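PDB 1HG4: ultraspiracle from Drosophila melanogaster, which acts as a nuclear hormone receptor and transcription factor whose ligand-binding domain, here occupied by a phospholipid, is locked in an inactive conformation. Local coordinates for residues S50-C53 with Q54-K58; K86-W89 with I90-I94; S179-K182 with A183-L186; R256-E259 with E260-L263. All coordinates share one frame; numbering follows the deposited sequence.

How the interactions relate
Interactions 1 to 3 each lie within one helix; interaction 4 spans the N-terminal end of helix 258-266 and the two residues before it. Interactions 2 and 3 are buried: they belong to helices 78-100 and 175-186, which meet where Ala88 CB packs on Ile185 CG2 at 3.5 Å. Interaction 1, on helix 46-68, is partly buried and joins interaction 2 through Val56 CG1 and Leu93 CD1, 3.6 Å apart; Val56 and Trp89 line the lipid pocket. Interaction 4, farther out, touches interaction 2 through Leu258 on Trp89 and a salt bridge from Lys86 to Glu259. Regular backbone bonds dominate interactions 1 and 3, an aromatic face and a water interaction 2, and an ion pair interaction 4.

Interaction 1 of 4, residues S50-C53 with Q54-K58; sequences SALC and QVVNK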
ATOM      1  N   SER A  50      11.327 -17.562 -38.733  1.00 33.23           N
ATOM      2  CA  SER A  50      10.249 -16.597 -38.936  1.00 35.27           C
ATOM      3  C   SER A  50       8.904 -17.210 -38.552  1.00 33.82           C
ATOM      4  O   SER A  50       7.974 -16.497 -38.177  1.00 33.37           O
ATOM      5  CB  SER A  50      10.217 -16.118 -40.390  1.00 35.33           C
ATOM      6  OG  SER A  50       9.841 -17.173 -41.252  1.00 40.76           O
ATOM      7  N   ALA A  51       8.810 -18.532 -38.647  1.00 34.14           N
ATOM      8  CA  ALA A  51       7.577 -19.227 -38.276  1.00 33.91           C
ATOM      9  C   ALA A  51       7.438 -19.103 -36.754  1.00 33.45           C
ATOM     10  O   ALA A  51       6.339 -18.889 -36.235  1.00 31.98           O
ATOM     11  CB  ALA A  51       7.642 -20.701 -38.693  1.00 31.95           C
ATOM     12  N   LEU A  52       8.567 -19.233 -36.052  1.00 32.97           N
ATOM     13  CA  LEU A  52       8.592 -19.112 -34.597  1.00 31.12           C
ATOM     14  C   LEU A  52       8.187 -17.695 -34.233  1.00 29.35           C
ATOM     15  O   LEU A  52       7.473 -17.483 -33.262  1.00 27.74           O
ATOM     16  CB  LEU A  52       9.990 -19.402 -34.050  1.00 30.50           C
ATOM     17  CG  LEU A  52      10.180 -19.130 -32.551  1.00 31.26           C
ATOM     18  CD1 LEU A  52       9.233 -19.997 -31.749  1.00 33.17           C
ATOM     19  CD2 LEU A  52      11.610 -19.418 -32.144  1.00 30.81           C
ATOM     20  N   CYS A  53       8.642 -16.734 -35.035  1.00 29.51           N
ATOM     21  CA  CYS A  53       8.332 -15.325 -34.816  1.00 29.35           C
ATOM     22  C   CYS A  53       6.830 -15.075 -34.932  1.00 29.73           C
ATOM     23  O   CYS A  53       6.242 -14.395 -34.098  1.00 31.24           O
ATOM     24  CB  CYS A  53       9.082 -14.443 -35.829  1.00 29.01           C
ATOM     25  SG  CYS A  53      10.879 -14.231 -35.577  1.00 29.41           S
ATOM     26  N   GLN A  54       6.204 -15.630 -35.959  1.00 30.41           N
ATOM     27  CA  GLN A  54       4.769 -15.440 -36.143  1.00 31.39           C
ATOM     28  C   GLN A  54       3.962 -15.989 -34.968  1.00 28.45           C
ATOM     29  O   GLN A  54       2.971 -15.386 -34.559  1.00 26.71           O
ATOM     30  CB  GLN A  54       4.304 -16.098 -37.447  1.00 35.17           C
ATOM     31  CG  GLN A  54       3.079 -15.417 -38.054  1.00 42.33           C
ATOM     32  CD  GLN A  54       2.652 -16.022 -39.386  1.00 46.44           C
ATOM     33  OE1 GLN A  54       3.486 -16.303 -40.260  1.00 47.50           O
ATOM     34  NE2 GLN A  54       1.342 -16.210 -39.554  1.00 47.42           N
ATOM     35  N   VAL A  55       4.380 -17.135 -34.436  1.00 26.32           N
ATOM     36  CA  VAL A  55       3.704 -17.735 -33.290  1.00 25.88           C
ATOM     37  C   VAL A  55       3.762 -16.793 -32.081  1.00 26.69           C
ATOM     38  O   VAL A  55       2.736 -16.470 -31.478  1.00 26.89           O
ATOM     39  CB  VAL A  55       4.351 -19.080 -32.900  1.00 26.37           C
ATOM     40  CG1 VAL A  55       3.903 -19.494 -31.501  1.00 25.22           C
ATOM     41  CG2 VAL A  55       3.958 -20.160 -33.904  1.00 25.75           C
ATOM     42  N   VAL A  56       4.965 -16.340 -31.740  1.00 25.61           N
ATOM     43  CA  VAL A  56       5.135 -15.443 -30.615  1.00 25.53           C
ATOM     44  C   VAL A  56       4.398 -14.122 -30.816  1.00 25.62           C
ATOM     45  O   VAL A  56       3.790 -13.619 -29.876  1.00 25.62           O
ATOM     46  CB  VAL A  56       6.630 -15.167 -30.362  1.00 26.72           C
ATOM     47  CG1 VAL A  56       6.806 -14.231 -29.189  1.00 26.03           C
ATOM     48  CG2 VAL A  56       7.345 -16.470 -30.079  1.00 28.32           C
ATOM     49  N   ASN A  57       4.432 -13.564 -32.030  1.00 24.57           N
ATOM     50  CA  ASN A  57       3.749 -12.295 -32.280  1.00 25.00           C
ATOM     51  C   ASN A  57       2.235 -12.402 -32.076  1.00 24.50           C
ATOM     52  O   ASN A  57       1.586 -11.421 -31.712  1.00 24.05           O
ATOM     53  CB  ASN A  57       4.051 -11.764 -33.696  1.00 25.07           C
ATOM     54  CG  ASN A  57       5.505 -11.286 -33.860  1.00 24.34           C
ATOM     55  OD1 ASN A  57       6.124 -10.802 -32.925  1.00 20.52           O
ATOM     56  ND2 ASN A  57       6.036 -11.417 -35.073  1.00 25.28           N
ATOM     57  N   LYS A  58       1.677 -13.590 -32.308  1.00 24.12           N
ATOM     58  CA  LYS A  58       0.245 -13.801 -32.110  1.00 25.15           C
ATOM     59  C   LYS A  58      -0.059 -13.935 -30.612  1.00 24.16           C
ATOM     60  O   LYS A  58      -1.076 -13.448 -30.123  1.00 22.40           O
ATOM     61  CB  LYS A  58      -0.235 -15.052 -32.852  1.00 25.67           C
ATOM     62  CG  LYS A  58      -0.209 -14.910 -34.363  1.00 30.09           C
ATOM     63  CD  LYS A  58      -0.832 -16.110 -35.080  1.00 32.03           C
ATOM     64  CE  LYS A  58      -0.748 -15.919 -36.601  1.00 34.99           C
ATOM     65  NZ  LYS A  58      -1.408 -17.011 -37.393  1.00 36.57           N
TER
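The amides of Gln54, Val55, Val56 and Asn57 reach back to the carbonyls of Ser50, Ala51, Leu52 and Cys53, four consecutive i to i+4 bonds running from 2.9 Å between Asn57 N and Cys53 O to 3.2 Å between Val55 N and Ala51 O. Val56 has CG1 opposite its own backbone N (chi1 180°), which turns CG2 back onto the preceding turn, 3.3 Å from Leu52 O. The same methyl lies 4.3 Å from Leu52 CD1, a light apolar contact on one face of the helix. Asn57 likewise turns back: with chi1 at -70° its carboxamide lies beside the backbone N and leans over Cys53 O. Asn57 ND2 comes within 3.1 Å of Cys53 O, but at an angle too poor for a hydrogen bond. ND2 donates a hydrogen bond to Leu33 O instead, while OD1 accepts from Phe32 N, a pair of bonds that fixes which way the amide is flipped. Cys53 and Val56 also press on Leu33. This face of helix 46-68 thus ties down the loop before it, while Val56, about 4 Å from the bound phospholipid, contributes to the wall of the nuclear-receptor ligand pocket.

Interaction 2 of 4, residues K86-W89 with I90-I94; sequences KAAW and IELLI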
ATOM      1  N   LYS A  86       5.556  -4.709 -20.549  1.00 23.37           N
ATOM      2  CA  LYS A  86       6.956  -4.791 -20.936  1.00 23.82           C
ATOM      3  C   LYS A  86       7.754  -5.638 -19.944  1.00 23.64           C
ATOM      4  O   LYS A  86       8.710  -6.330 -20.309  1.00 23.27           O
ATOM      5  CB  LYS A  86       7.547  -3.376 -21.017  1.00 24.69           C
ATOM      6  CG  LYS A  86       9.040  -3.327 -21.240  1.00 26.87           C
ATOM      7  CD  LYS A  86       9.409  -3.813 -22.626  1.00 31.48           C
ATOM      8  CE  LYS A  86      10.920  -3.873 -22.785  1.00 36.43           C
ATOM      9  NZ  LYS A  86      11.557  -2.579 -22.364  1.00 39.76           N
ATOM     10  N   ALA A  87       7.361  -5.591 -18.681  1.00 23.91           N
ATOM     11  CA  ALA A  87       8.077  -6.349 -17.661  1.00 23.58           C
ATOM     12  C   ALA A  87       7.659  -7.805 -17.552  1.00 23.04           C
ATOM     13  O   ALA A  87       8.468  -8.644 -17.220  1.00 27.40           O
ATOM     14  CB  ALA A  87       7.929  -5.659 -16.292  1.00 22.29           C
ATOM     15  N   ALA A  88       6.411  -8.130 -17.850  1.00 23.79           N
ATOM     16  CA  ALA A  88       5.970  -9.516 -17.714  1.00 22.21           C
ATOM     17  C   ALA A  88       5.793 -10.374 -18.975  1.00 21.88           C
ATOM     18  O   ALA A  88       5.687 -11.598 -18.848  1.00 21.25           O
ATOM     19  CB  ALA A  88       4.658  -9.559 -16.881  1.00 19.89           C
ATOM     20  N   TRP A  89       5.779  -9.779 -20.171  1.00 21.69           N
ATOM     21  CA  TRP A  89       5.541 -10.574 -21.390  1.00 21.57           C
ATOM     22  C   TRP A  89       6.311 -11.887 -21.562  1.00 22.81           C
ATOM     23  O   TRP A  89       5.688 -12.933 -21.781  1.00 22.02           O
ATOM     24  CB  TRP A  89       5.682  -9.715 -22.655  1.00 22.28           C
ATOM     25  CG  TRP A  89       7.066  -9.439 -23.172  1.00 25.05           C
ATOM     26  CD1 TRP A  89       7.905  -8.427 -22.789  1.00 26.79           C
ATOM     27  CD2 TRP A  89       7.725 -10.114 -24.254  1.00 26.25           C
ATOM     28  NE1 TRP A  89       9.040  -8.422 -23.572  1.00 26.99           N
ATOM     29  CE2 TRP A  89       8.959  -9.447 -24.477  1.00 27.21           C
ATOM     30  CE3 TRP A  89       7.394 -11.214 -25.057  1.00 26.74           C
ATOM     31  CZ2 TRP A  89       9.864  -9.850 -25.472  1.00 26.00           C
ATOM     32  CZ3 TRP A  89       8.303 -11.613 -26.050  1.00 27.69           C
ATOM     33  CH2 TRP A  89       9.520 -10.928 -26.245  1.00 26.19           C
ATOM     34  N   ILE A  90       7.639 -11.855 -21.465  1.00 21.95           N
ATOM     35  CA  ILE A  90       8.420 -13.082 -21.614  1.00 22.07           C
ATOM     36  C   ILE A  90       8.043 -14.133 -20.562  1.00 23.79           C
ATOM     37  O   ILE A  90       7.886 -15.306 -20.901  1.00 25.20           O
ATOM     38  CB  ILE A  90       9.946 -12.805 -21.531  1.00 22.84           C
ATOM     39  CG1 ILE A  90      10.360 -11.878 -22.670  1.00 21.51           C
ATOM     40  CG2 ILE A  90      10.729 -14.106 -21.637  1.00 20.93           C
ATOM     41  CD1 ILE A  90      11.799 -11.467 -22.615  1.00 24.46           C
ATOM     42  N   GLU A  91       7.883 -13.723 -19.303  1.00 22.14           N
ATOM     43  CA  GLU A  91       7.527 -14.668 -18.257  1.00 22.26           C
ATOM     44  C   GLU A  91       6.149 -15.274 -18.480  1.00 22.92           C
ATOM     45  O   GLU A  91       5.904 -16.433 -18.141  1.00 22.21           O
ATOM     46  CB  GLU A  91       7.567 -14.000 -16.882  1.00 24.28           C
ATOM     47  CG  GLU A  91       8.953 -13.560 -16.449  1.00 25.24           C
ATOM     48  CD  GLU A  91       8.950 -12.928 -15.077  1.00 28.64           C
ATOM     49  OE1 GLU A  91       8.758 -13.648 -14.073  1.00 32.71           O
ATOM     50  OE2 GLU A  91       9.127 -11.701 -14.999  1.00 30.54           O
ATOM     51  N   LEU A  92       5.237 -14.490 -19.040  1.00 23.55           N
ATOM     52  CA  LEU A  92       3.890 -14.986 -19.298  1.00 23.80           C
ATOM     53  C   LEU A  92       3.935 -16.010 -20.416  1.00 24.01           C
ATOM     54  O   LEU A  92       3.284 -17.054 -20.320  1.00 22.57           O
ATOM     55  CB  LEU A  92       2.943 -13.834 -19.668  1.00 22.95           C
ATOM     56  CG  LEU A  92       2.615 -12.854 -18.520  1.00 23.71           C
ATOM     57  CD1 LEU A  92       1.798 -11.679 -19.063  1.00 21.81           C
ATOM     58  CD2 LEU A  92       1.852 -13.558 -17.401  1.00 18.38           C
ATOM     59  N   LEU A  93       4.710 -15.730 -21.468  1.00 24.63           N
ATOM     60  CA  LEU A  93       4.821 -16.677 -22.584  1.00 24.00           C
ATOM     61  C   LEU A  93       5.471 -17.984 -22.138  1.00 22.82           C
ATOM     62  O   LEU A  93       4.949 -19.061 -22.416  1.00 22.22           O
ATOM     63  CB  LEU A  93       5.616 -16.085 -23.748  1.00 24.56           C
ATOM     64  CG  LEU A  93       4.993 -14.866 -24.430  1.00 27.73           C
ATOM     65  CD1 LEU A  93       5.703 -14.584 -25.743  1.00 27.74           C
ATOM     66  CD2 LEU A  93       3.538 -15.120 -24.690  1.00 29.43           C
ATOM     67  N   ILE A  94       6.593 -17.885 -21.432  1.00 22.95           N
ATOM     68  CA  ILE A  94       7.304 -19.069 -20.964  1.00 23.56           C
ATOM     69  C   ILE A  94       6.495 -19.909 -19.989  1.00 23.85           C
ATOM     70  O   ILE A  94       6.666 -21.124 -19.944  1.00 25.50           O
ATOM     71  CB  ILE A  94       8.655 -18.686 -20.328  1.00 24.19           C
ATOM     72  CG1 ILE A  94       9.572 -18.125 -21.411  1.00 24.46           C
ATOM     73  CG2 ILE A  94       9.307 -19.905 -19.670  1.00 21.45           C
ATOM     74  CD1 ILE A  94      10.910 -17.660 -20.887  1.00 25.90           C
TER
HETATM   75  O   HOH W   1       9.141 -11.413 -18.713  1.00 29.29           O
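Ile90 CG1 sits over the face of the Trp89 indole, 3.4 Å from the centroid of the six-membered ring and only 14° off its normal, a close CH-pi contact between neighbours in sequence. Leu93 CD1 meets the same ring at its edge, 3.8 Å from CE3. Trp89 takes the crowded position between backbone N and carbonyl carbon (chi1 81°), which lays the indole forward over the amide of Ile90. On another side of the helix Leu92 CG rests 3.3 Å from Ala88 O, with CD1 reaching Ala88 CB at 4.2 Å. The backbone bends here: the amides of Ile90 and Glu91 lack the usual i to i+4 bond, and a water fills in, accepting from Glu91 N at 2.7 Å and donating to Ala87 O at 3.2 Å. Regular bonding resumes with Leu92 N to Ala88 O and Leu93 N to Trp89 O. Farther out, Leu60 and Met63 hold the indole from helix 46-68, Leu258 packs on it, and Ser240 and Gln244 back Ile90. Such a kinked, buried helix crossing the middle of the domain belongs to the nuclear-receptor helical sandwich, and its Trp89 lines the lipid pocket.

Interaction 3 of 4, residues S179-K182 with A183-L186; sequences SCLK and AIIL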
ATOM      1  N   SER A 179      -3.116 -19.905 -13.665  1.00 24.40           N
ATOM      2  CA  SER A 179      -3.731 -18.610 -13.905  1.00 23.98           C
ATOM      3  C   SER A 179      -3.349 -17.649 -12.785  1.00 23.77           C
ATOM      4  O   SER A 179      -3.061 -16.483 -13.046  1.00 24.40           O
ATOM      5  CB  SER A 179      -5.243 -18.731 -13.956  1.00 22.61           C
ATOM      6  OG  SER A 179      -5.627 -19.434 -15.112  1.00 28.74           O
ATOM      7  N   CYS A 180      -3.348 -18.138 -11.542  1.00 23.63           N
ATOM      8  CA  CYS A 180      -2.988 -17.306 -10.395  1.00 23.79           C
ATOM      9  C   CYS A 180      -1.526 -16.867 -10.476  1.00 23.15           C
ATOM     10  O   CYS A 180      -1.204 -15.686 -10.275  1.00 23.32           O
ATOM     11  CB  CYS A 180      -3.234 -18.054  -9.074  1.00 24.43           C
ATOM     12  SG  CYS A 180      -4.988 -18.195  -8.582  1.00 29.33           S
ATOM     13  N   LEU A 181      -0.634 -17.806 -10.777  1.00 21.85           N
ATOM     14  CA  LEU A 181       0.782 -17.457 -10.887  1.00 21.20           C
ATOM     15  C   LEU A 181       1.015 -16.391 -11.966  1.00 20.62           C
ATOM     16  O   LEU A 181       1.798 -15.448 -11.776  1.00 20.34           O
ATOM     17  CB  LEU A 181       1.617 -18.702 -11.187  1.00 20.65           C
ATOM     18  CG  LEU A 181       1.703 -19.727 -10.043  1.00 22.62           C
ATOM     19  CD1 LEU A 181       2.587 -20.903 -10.480  1.00 22.47           C
ATOM     20  CD2 LEU A 181       2.297 -19.069  -8.793  1.00 22.95           C
ATOM     21  N   LYS A 182       0.324 -16.527 -13.090  1.00 18.67           N
ATOM     22  CA  LYS A 182       0.490 -15.576 -14.170  1.00 20.10           C
ATOM     23  C   LYS A 182      -0.019 -14.189 -13.798  1.00 20.51           C
ATOM     24  O   LYS A 182       0.553 -13.171 -14.199  1.00 18.97           O
ATOM     25  CB  LYS A 182      -0.212 -16.100 -15.425  1.00 22.36           C
ATOM     26  CG  LYS A 182       0.404 -17.395 -15.936  1.00 22.48           C
ATOM     27  CD  LYS A 182       0.035 -17.680 -17.382  1.00 25.57           C
ATOM     28  CE  LYS A 182      -1.440 -17.980 -17.543  1.00 27.52           C
ATOM     29  NZ  LYS A 182      -1.771 -18.303 -18.960  1.00 31.22           N
ATOM     30  N   ALA A 183      -1.093 -14.141 -13.022  1.00 19.85           N
ATOM     31  CA  ALA A 183      -1.614 -12.854 -12.607  1.00 19.09           C
ATOM     32  C   ALA A 183      -0.619 -12.228 -11.614  1.00 17.21           C
ATOM     33  O   ALA A 183      -0.313 -11.024 -11.705  1.00 16.78           O
ATOM     34  CB  ALA A 183      -3.010 -13.020 -11.964  1.00 19.65           C
ATOM     35  N   ILE A 184      -0.100 -13.030 -10.679  1.00 15.00           N
ATOM     36  CA  ILE A 184       0.859 -12.501  -9.703  1.00 16.50           C
ATOM     37  C   ILE A 184       1.981 -11.805 -10.482  1.00 19.32           C
ATOM     38  O   ILE A 184       2.458 -10.733 -10.083  1.00 20.89           O
ATOM     39  CB  ILE A 184       1.451 -13.645  -8.800  1.00 17.36           C
ATOM     40  CG1 ILE A 184       0.386 -14.136  -7.836  1.00 16.18           C
ATOM     41  CG2 ILE A 184       2.676 -13.171  -8.011  1.00 12.35           C
ATOM     42  CD1 ILE A 184       0.654 -15.502  -7.324  1.00 18.03           C
ATOM     43  N   ILE A 185       2.375 -12.413 -11.603  1.00 20.07           N
ATOM     44  CA  ILE A 185       3.429 -11.880 -12.454  1.00 20.01           C
ATOM     45  C   ILE A 185       3.019 -10.559 -13.071  1.00 19.70           C
ATOM     46  O   ILE A 185       3.757  -9.572 -12.986  1.00 21.44           O
ATOM     47  CB  ILE A 185       3.790 -12.876 -13.582  1.00 21.63           C
ATOM     48  CG1 ILE A 185       4.414 -14.132 -12.977  1.00 23.12           C
ATOM     49  CG2 ILE A 185       4.748 -12.239 -14.568  1.00 20.96           C
ATOM     50  CD1 ILE A 185       4.610 -15.248 -13.974  1.00 24.65           C
ATOM     51  N   LEU A 186       1.852 -10.538 -13.701  1.00 19.76           N
ATOM     52  CA  LEU A 186       1.342  -9.318 -14.333  1.00 20.30           C
ATOM     53  C   LEU A 186       1.294  -8.144 -13.358  1.00 19.55           C
ATOM     54  O   LEU A 186       1.845  -7.084 -13.638  1.00 20.87           O
ATOM     55  CB  LEU A 186      -0.069  -9.549 -14.895  1.00 20.19           C
ATOM     56  CG  LEU A 186      -0.702  -8.347 -15.606  1.00 21.26           C
ATOM     57  CD1 LEU A 186       0.116  -7.988 -16.846  1.00 21.94           C
ATOM     58  CD2 LEU A 186      -2.135  -8.675 -16.004  1.00 20.30           C
TER
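Ala183 N donates to Ser179 O at 3.1 Å, and three further i to i+4 bonds follow: Ile184 N to Cys180 O, Ile185 N to Leu181 O and Leu186 N to Lys182 O. Those from Ile184 and Leu186 are the straighter, at 166° and 165°. Every carbonyl of residues 179-182 is thereby satisfied, as their burial requires. Ile184 and Ile185 each carry CG1 beside the backbone N, bringing it over a carbonyl of the turn before: Ile184 CG1 is 3.3 Å from Cys180 O, and Ile185 CG1 is 3.2 Å from Leu181 O. Leu181 and Ile184 run side by side in the same direction, CD2 to CD1 4.2 Å.

Helix 175-186 is part of the layered antiparallel helical sandwich of nuclear-receptor ligand-binding domains. Ile184 packs on helices 197-218 and 225-250, whereas Ile185 lies between 225-250 and 78-100. The polar side chains meet helix 11-24. Ser179 OG has hydrogen bonds with Glu18 OE2 and with the backbone oxygen of Arg175, one turn earlier, and Lys182, bent at its third torsion (chi3 -67°), forms a salt bridge through NZ to Glu18 OE1. One carboxylate therefore serves both residues with separate oxygens, which probably helps to offset the cost of burying the ammonium. At the last turn, where the helix runs out of backbone donors, Ile184 O is met by Arg204 NH2.

Interaction 4 of 4, residues R256-E259 with E260-L263; sequences RPLE and ELFL
Bends at the second and third torsions of Arg256 (chi2 124°, chi3 89°) swing its guanidinium round to the carboxylate of Glu260, whose own chain runs extended beyond CG. The pair spans the start of helix 258-266, with Pro257 at the N-cap; this is the C-terminal, activation helix of the nuclear-receptor fold, and its packing on helix 78-100 is consistent with the inactive conformation of the domain. Arg256 NH1 donates to Glu260 OE1 at 2.8 Å in a salt bridge. The oxygen lies in the guanidinium plane and is used on its anti side, while the two flat groups are turned 49° apart. Arg256 has a second anionic partner, Glu264, reached through NH2, so the arginine links two acidic residues one turn apart.

Pro257 O opens the helix by accepting from Glu260 N at 2.8 Å, the donor standing above the carbonyl plane and away from a lone pair. Regular i to i+4 bonding then begins with Phe262 N to Leu258 O and Leu263 N to Glu259 O. On the buried side Leu258 lies over one face of the Phe262 ring, its CG 4.0 Å from the centroid; Leu261 and Phe262 meet Leu30 of the loop between helices 11-24 and 46-68. Glu259 forms a salt bridge to Lys86 through OE2, and Leu263 touches Asp223 of the second subunit. The nearest approach of leucine to ring is from Leu258 CG to Phe262 CE2, 3.5 Å.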
ATOM      1  N   ARG A 256      11.363  -0.827 -33.805  1.00 45.02           N
ATOM      2  CA  ARG A 256      10.437  -0.049 -32.990  1.00 44.01           C
ATOM      3  C   ARG A 256      10.409  -0.621 -31.573  1.00 43.40           C
ATOM      4  O   ARG A 256      10.315  -1.835 -31.381  1.00 43.31           O
ATOM      5  CB  ARG A 256       9.034  -0.086 -33.586  1.00 43.01           C
ATOM      6  CG  ARG A 256       8.238   1.153 -33.287  1.00 45.55           C
ATOM      7  CD  ARG A 256       7.752   1.773 -34.566  1.00 46.00           C
ATOM      8  NE  ARG A 256       6.460   1.243 -34.983  1.00 46.24           N
ATOM      9  CZ  ARG A 256       5.304   1.596 -34.431  1.00 45.45           C
ATOM     10  NH1 ARG A 256       5.285   2.479 -33.442  1.00 42.50           N
ATOM     11  NH2 ARG A 256       4.166   1.069 -34.875  1.00 45.25           N
ATOM     12  N   PRO A 257      10.508   0.250 -30.557  1.00 43.23           N
ATOM     13  CA  PRO A 257      10.489  -0.210 -29.163  1.00 41.54           C
ATOM     14  C   PRO A 257       9.141  -0.824 -28.801  1.00 40.25           C
ATOM     15  O   PRO A 257       8.087  -0.254 -29.091  1.00 38.78           O
ATOM     16  CB  PRO A 257      10.783   1.062 -28.378  1.00 42.29           C
ATOM     17  CG  PRO A 257      10.162   2.127 -29.239  1.00 43.92           C
ATOM     18  CD  PRO A 257      10.586   1.721 -30.627  1.00 42.94           C
ATOM     19  N   LEU A 258       9.195  -1.992 -28.170  1.00 38.96           N
ATOM     20  CA  LEU A 258       8.005  -2.735 -27.772  1.00 37.98           C
ATOM     21  C   LEU A 258       6.997  -1.852 -27.048  1.00 38.39           C
ATOM     22  O   LEU A 258       5.787  -2.006 -27.232  1.00 37.59           O
ATOM     23  CB  LEU A 258       8.414  -3.925 -26.895  1.00 36.74           C
ATOM     24  CG  LEU A 258       7.384  -4.985 -26.477  1.00 36.14           C
ATOM     25  CD1 LEU A 258       6.723  -5.627 -27.689  1.00 34.51           C
ATOM     26  CD2 LEU A 258       8.094  -6.039 -25.635  1.00 35.49           C
ATOM     27  N   GLU A 259       7.491  -0.925 -26.229  1.00 39.25           N
ATOM     28  CA  GLU A 259       6.607  -0.010 -25.502  1.00 40.92           C
ATOM     29  C   GLU A 259       5.587   0.617 -26.452  1.00 40.37           C
ATOM     30  O   GLU A 259       4.392   0.665 -26.150  1.00 40.53           O
ATOM     31  CB  GLU A 259       7.399   1.122 -24.843  1.00 42.28           C
ATOM     32  CG  GLU A 259       8.239   0.733 -23.644  1.00 44.09           C
ATOM     33  CD  GLU A 259       9.428  -0.124 -24.015  1.00 47.76           C
ATOM     34  OE1 GLU A 259       9.996   0.075 -25.118  1.00 46.76           O
ATOM     35  OE2 GLU A 259       9.805  -0.991 -23.192  1.00 49.52           O
ATOM     36  N   GLU A 260       6.069   1.095 -27.599  1.00 38.57           N
ATOM     37  CA  GLU A 260       5.202   1.724 -28.586  1.00 37.36           C
ATOM     38  C   GLU A 260       4.153   0.766 -29.117  1.00 35.68           C
ATOM     39  O   GLU A 260       2.986   1.124 -29.240  1.00 35.44           O
ATOM     40  CB  GLU A 260       6.026   2.267 -29.749  1.00 38.72           C
ATOM     41  CG  GLU A 260       6.710   3.593 -29.478  1.00 41.47           C
ATOM     42  CD  GLU A 260       7.560   4.050 -30.653  1.00 44.36           C
ATOM     43  OE1 GLU A 260       7.070   3.975 -31.807  1.00 45.29           O
ATOM     44  OE2 GLU A 260       8.713   4.485 -30.422  1.00 43.89           O
ATOM     45  N   LEU A 261       4.568  -0.455 -29.428  1.00 33.52           N
ATOM     46  CA  LEU A 261       3.648  -1.443 -29.967  1.00 31.99           C
ATOM     47  C   LEU A 261       2.529  -1.751 -28.974  1.00 30.69           C
ATOM     48  O   LEU A 261       1.370  -1.891 -29.364  1.00 30.20           O
ATOM     49  CB  LEU A 261       4.413  -2.715 -30.351  1.00 33.31           C
ATOM     50  CG  LEU A 261       5.425  -2.627 -31.514  1.00 33.09           C
ATOM     51  CD1 LEU A 261       6.452  -1.545 -31.253  1.00 34.36           C
ATOM     52  CD2 LEU A 261       6.138  -3.953 -31.669  1.00 33.16           C
ATOM     53  N   PHE A 262       2.874  -1.847 -27.694  1.00 28.59           N
ATOM     54  CA  PHE A 262       1.889  -2.114 -26.650  1.00 28.84           C
ATOM     55  C   PHE A 262       0.934  -0.930 -26.524  1.00 29.40           C
ATOM     56  O   PHE A 262      -0.290  -1.085 -26.463  1.00 30.16           O
ATOM     57  CB  PHE A 262       2.580  -2.331 -25.293  1.00 28.60           C
ATOM     58  CG  PHE A 262       3.174  -3.700 -25.111  1.00 25.82           C
ATOM     59  CD1 PHE A 262       2.608  -4.812 -25.726  1.00 24.32           C
ATOM     60  CD2 PHE A 262       4.281  -3.875 -24.278  1.00 26.16           C
ATOM     61  CE1 PHE A 262       3.134  -6.092 -25.519  1.00 27.24           C
ATOM     62  CE2 PHE A 262       4.825  -5.153 -24.055  1.00 26.90           C
ATOM     63  CZ  PHE A 262       4.249  -6.266 -24.678  1.00 26.70           C
ATOM     64  N   LEU A 263       1.508   0.261 -26.478  1.00 30.73           N
ATOM     65  CA  LEU A 263       0.733   1.489 -26.353  1.00 32.03           C
ATOM     66  C   LEU A 263      -0.280   1.617 -27.481  1.00 32.60           C
ATOM     67  O   LEU A 263      -1.428   2.010 -27.258  1.00 32.64           O
ATOM     68  CB  LEU A 263       1.667   2.698 -26.384  1.00 32.49           C
ATOM     69  CG  LEU A 263       1.362   3.872 -25.460  1.00 34.99           C
ATOM     70  CD1 LEU A 263       2.297   5.019 -25.812  1.00 35.97           C
ATOM     71  CD2 LEU A 263      -0.083   4.303 -25.595  1.00 36.78           C
TER